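Local coordinates for variant surface glycoprotein MITat 1.13 (Trypanosoma brucei, PDB 6Z8H) that probably forms, as a GPI-anchored glycoprotein, part of the surface coat with which the trypanosome evades the immune response of its host, at residues H194-A199 / I249-A254. Residues are numbered along the deposited sequence; the frame is centred on the assembly and turned at random.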
ATOM      1  N   HIS A 194     -14.406  13.835 -24.048  1.00 25.72           N
ATOM      2  CA  HIS A 194     -15.114  15.003 -24.548  1.00 26.47           C
ATOM      3  C   HIS A 194     -16.427  15.150 -23.806  1.00 25.38           C
ATOM      4  O   HIS A 194     -17.087  14.159 -23.467  1.00 25.96           O
ATOM      5  CB  HIS A 194     -15.389  14.892 -26.053  1.00 27.99           C
ATOM      6  CG  HIS A 194     -14.148  14.929 -26.883  1.00 30.88           C
ATOM      7  ND1 HIS A 194     -13.390  13.808 -27.127  1.00 31.58           N
ATOM      8  CD2 HIS A 194     -13.516  15.954 -27.502  1.00 32.27           C
ATOM      9  CE1 HIS A 194     -12.350  14.135 -27.871  1.00 32.69           C
ATOM     10  NE2 HIS A 194     -12.407  15.430 -28.121  1.00 33.65           N
ATOM     11  N   GLY A 195     -16.827  16.400 -23.630  1.00 26.19           N
ATOM     12  CA  GLY A 195     -18.157  16.730 -23.170  1.00 26.20           C
ATOM     13  C   GLY A 195     -18.931  17.237 -24.374  1.00 27.95           C
ATOM     14  O   GLY A 195     -18.355  17.844 -25.269  1.00 29.24           O
ATOM     15  N   HIS A 196     -20.244  16.987 -24.399  1.00 28.05           N
ATOM     16  CA  HIS A 196     -21.093  17.282 -25.548  1.00 27.31           C
ATOM     17  C   HIS A 196     -22.242  18.160 -25.107  1.00 27.30           C
ATOM     18  O   HIS A 196     -22.968  17.828 -24.163  1.00 26.18           O
ATOM     19  CB  HIS A 196     -21.644  15.987 -26.143  1.00 26.80           C
ATOM     20  CG  HIS A 196     -20.574  15.005 -26.484  1.00 27.30           C
ATOM     21  ND1 HIS A 196     -19.536  15.310 -27.337  1.00 28.27           N
ATOM     22  CD2 HIS A 196     -20.385  13.718 -26.108  1.00 26.56           C
ATOM     23  CE1 HIS A 196     -18.734  14.262 -27.446  1.00 27.50           C
ATOM     24  NE2 HIS A 196     -19.220  13.284 -26.701  1.00 27.34           N
ATOM     25  N   LEU A 197     -22.439  19.233 -25.844  1.00 28.61           N
ATOM     26  CA  LEU A 197     -23.601  20.076 -25.659  1.00 29.81           C
ATOM     27  C   LEU A 197     -24.690  19.484 -26.545  1.00 30.65           C
ATOM     28  O   LEU A 197     -24.561  19.507 -27.780  1.00 31.27           O
ATOM     29  CB  LEU A 197     -23.258  21.497 -26.074  1.00 31.64           C
ATOM     30  CG  LEU A 197     -24.446  22.440 -26.238  1.00 35.26           C
ATOM     31  CD1 LEU A 197     -25.308  22.504 -24.986  1.00 36.89           C
ATOM     32  CD2 LEU A 197     -23.947  23.831 -26.628  1.00 35.94           C
ATOM     33  N   ASP A 198     -25.661  18.807 -25.923  1.00 30.59           N
ATOM     34  CA  ASP A 198     -26.815  18.245 -26.623  1.00 30.52           C
ATOM     35  C   ASP A 198     -27.922  19.288 -26.673  1.00 30.81           C
ATOM     36  O   ASP A 198     -28.200  19.973 -25.682  1.00 31.98           O
ATOM     37  CB  ASP A 198     -27.341  16.988 -25.922  1.00 32.87           C
ATOM     38  CG  ASP A 198     -26.374  15.818 -26.004  1.00 34.73           C
ATOM     39  OD1 ASP A 198     -25.686  15.656 -27.048  1.00 36.47           O
ATOM     40  OD2 ASP A 198     -26.322  15.059 -25.014  1.00 35.78           O
ATOM     41  N   ALA A 199     -28.552  19.427 -27.845  1.00 31.17           N
ATOM     42  CA  ALA A 199     -29.569  20.452 -28.026  1.00 32.45           C
ATOM     43  C   ALA A 199     -30.771  19.877 -28.748  1.00 33.08           C
ATOM     44  O   ALA A 199     -30.633  19.020 -29.625  1.00 34.47           O
ATOM     45  CB  ALA A 199     -29.000  21.642 -28.795  1.00 33.14           C
ATOM     46  N   ILE A 249     -24.325  19.103 -30.620  1.00 35.20           N
ATOM     47  CA  ILE A 249     -24.008  20.165 -31.571  1.00 35.69           C
ATOM     48  C   ILE A 249     -22.666  20.841 -31.319  1.00 35.27           C
ATOM     49  O   ILE A 249     -22.245  21.672 -32.138  1.00 34.73           O
ATOM     50  CB  ILE A 249     -25.127  21.223 -31.637  1.00 36.96           C
ATOM     51  CG1 ILE A 249     -25.239  21.998 -30.322  1.00 36.96           C
ATOM     52  CG2 ILE A 249     -26.465  20.564 -31.977  1.00 36.96           C
ATOM     53  CD1 ILE A 249     -26.236  23.172 -30.418  1.00 38.17           C
ATOM     54  N   HIS A 250     -21.993  20.534 -30.217  1.00 33.88           N
ATOM     55  CA  HIS A 250     -20.637  21.014 -29.993  1.00 33.48           C
ATOM     56  C   HIS A 250     -19.983  20.103 -28.967  1.00 32.14           C
ATOM     57  O   HIS A 250     -20.662  19.538 -28.102  1.00 33.03           O
ATOM     58  CB  HIS A 250     -20.592  22.466 -29.489  1.00 33.74           C
ATOM     59  CG  HIS A 250     -19.221  23.074 -29.528  1.00 37.26           C
ATOM     60  ND1 HIS A 250     -18.715  23.700 -30.647  1.00 38.94           N
ATOM     61  CD2 HIS A 250     -18.245  23.134 -28.591  1.00 39.61           C
ATOM     62  CE1 HIS A 250     -17.482  24.105 -30.404  1.00 39.90           C
ATOM     63  NE2 HIS A 250     -17.179  23.792 -29.156  1.00 40.20           N
ATOM     64  N   SER A 251     -18.660  19.973 -29.062  1.00 31.51           N
ATOM     65  CA  SER A 251     -17.905  19.154 -28.127  1.00 31.68           C
ATOM     66  C   SER A 251     -16.753  19.955 -27.537  1.00 32.20           C
ATOM     67  O   SER A 251     -16.166  20.807 -28.210  1.00 33.96           O
ATOM     68  CB  SER A 251     -17.341  17.897 -28.808  1.00 32.65           C
ATOM     69  OG  SER A 251     -18.367  16.963 -29.091  1.00 33.40           O
ATOM     70  N   ASN A 252     -16.451  19.686 -26.270  1.00 30.08           N
ATOM     71  CA  ASN A 252     -15.327  20.296 -25.582  1.00 29.16           C
ATOM     72  C   ASN A 252     -14.497  19.213 -24.919  1.00 28.67           C
ATOM     73  O   ASN A 252     -14.968  18.102 -24.669  1.00 29.90           O
ATOM     74  CB  ASN A 252     -15.789  21.298 -24.525  1.00 29.30           C
ATOM     75  CG  ASN A 252     -16.400  22.534 -25.137  1.00 30.29           C
ATOM     76  OD1 ASN A 252     -15.717  23.323 -25.794  1.00 31.64           O
ATOM     77  ND2 ASN A 252     -17.695  22.708 -24.947  1.00 29.66           N
ATOM     78  N   ASP A 253     -13.256  19.560 -24.613  1.00 29.58           N
ATOM     79  CA  ASP A 253     -12.333  18.573 -24.074  1.00 29.24           C
ATOM     80  C   ASP A 253     -12.646  18.298 -22.608  1.00 28.13           C
ATOM     81  O   ASP A 253     -12.853  19.224 -21.816  1.00 27.62           O
ATOM     82  CB  ASP A 253     -10.892  19.052 -24.216  1.00 33.47           C
ATOM     83  CG  ASP A 253     -10.417  19.037 -25.645  1.00 38.18           C
ATOM     84  OD1 ASP A 253     -10.827  18.125 -26.391  1.00 39.26           O
ATOM     85  OD2 ASP A 253      -9.634  19.936 -26.021  1.00 41.32           O
ATOM     86  N   ALA A 254     -12.677  17.018 -22.249  1.00 26.95           N
ATOM     87  CA  ALA A 254     -13.002  16.556 -20.904  1.00 27.62           C
ATOM     88  C   ALA A 254     -12.181  15.304 -20.593  1.00 27.37           C
ATOM     89  O   ALA A 254     -12.697  14.223 -20.294  1.00 28.44           O
ATOM     90  CB  ALA A 254     -14.500  16.294 -20.770  1.00 27.21           C
TER
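Two strands running at 152° to one another, residues 194-199 and 249-253, illustrate how an antiparallel ladder can be reinforced by a side-chain bond. Its most regular rungs join Gly195 and Asn252, a hydrogen-bonded pair: Gly195 N donates to Asn252 O at 2.7 Å and Asn252 N to Gly195 O at 2.8 Å, each donor N lying in the plane of the carbonyl it meets. Further along, Leu197 N reaches His250 O at 2.9 Å, while Ile249 N approaches Leu197 O nearly along its C=O axis. Close CA-H...O contacts fill in between, such as that of Ser251 CA with Gly195 O at 3.2 Å.

At the non-hydrogen-bonded pair His196-Ser251 the side chains take over. Both keep their branch beside the backbone N, anti to the carbonyl carbon, and the imidazole meets the hydroxyl at its edge: His196 ND1 donates to Ser251 OG at 2.7 Å, almost in the ring plane although bent to 140° at the hydrogen. The same OG also bonds Lys233 O, and His196 NE2 bonds Ser229 on the neighbouring strand 221-229, so the buried ring is gripped at both nitrogens and its rotation fixed.

Apolar contact gathers at the other end. Ile249 CG1 sits in the crowded position between backbone N and carbonyl carbon (chi1 67°), and this together with the extended second torsion brings Ile249 CD1 to 3.6 Å from Ala199 CB; Trp239 packs on both residues. Leu197 crosses Ile249 obliquely.

On the face carrying Leu197, His250 and Asn252 lies the second subunit, where the backbone O atoms of Thr155 and Leu157 accept hydrogen bonds from Asn252 ND2, and Lys149 NZ is hydrogen-bonded to His250 ND1. The pairing thus joins 247-253, one of the two edge strands of this chain's five-stranded antiparallel sheet, to strand 194-202, and one face of that sheet here contributes to the VSG dimer interface.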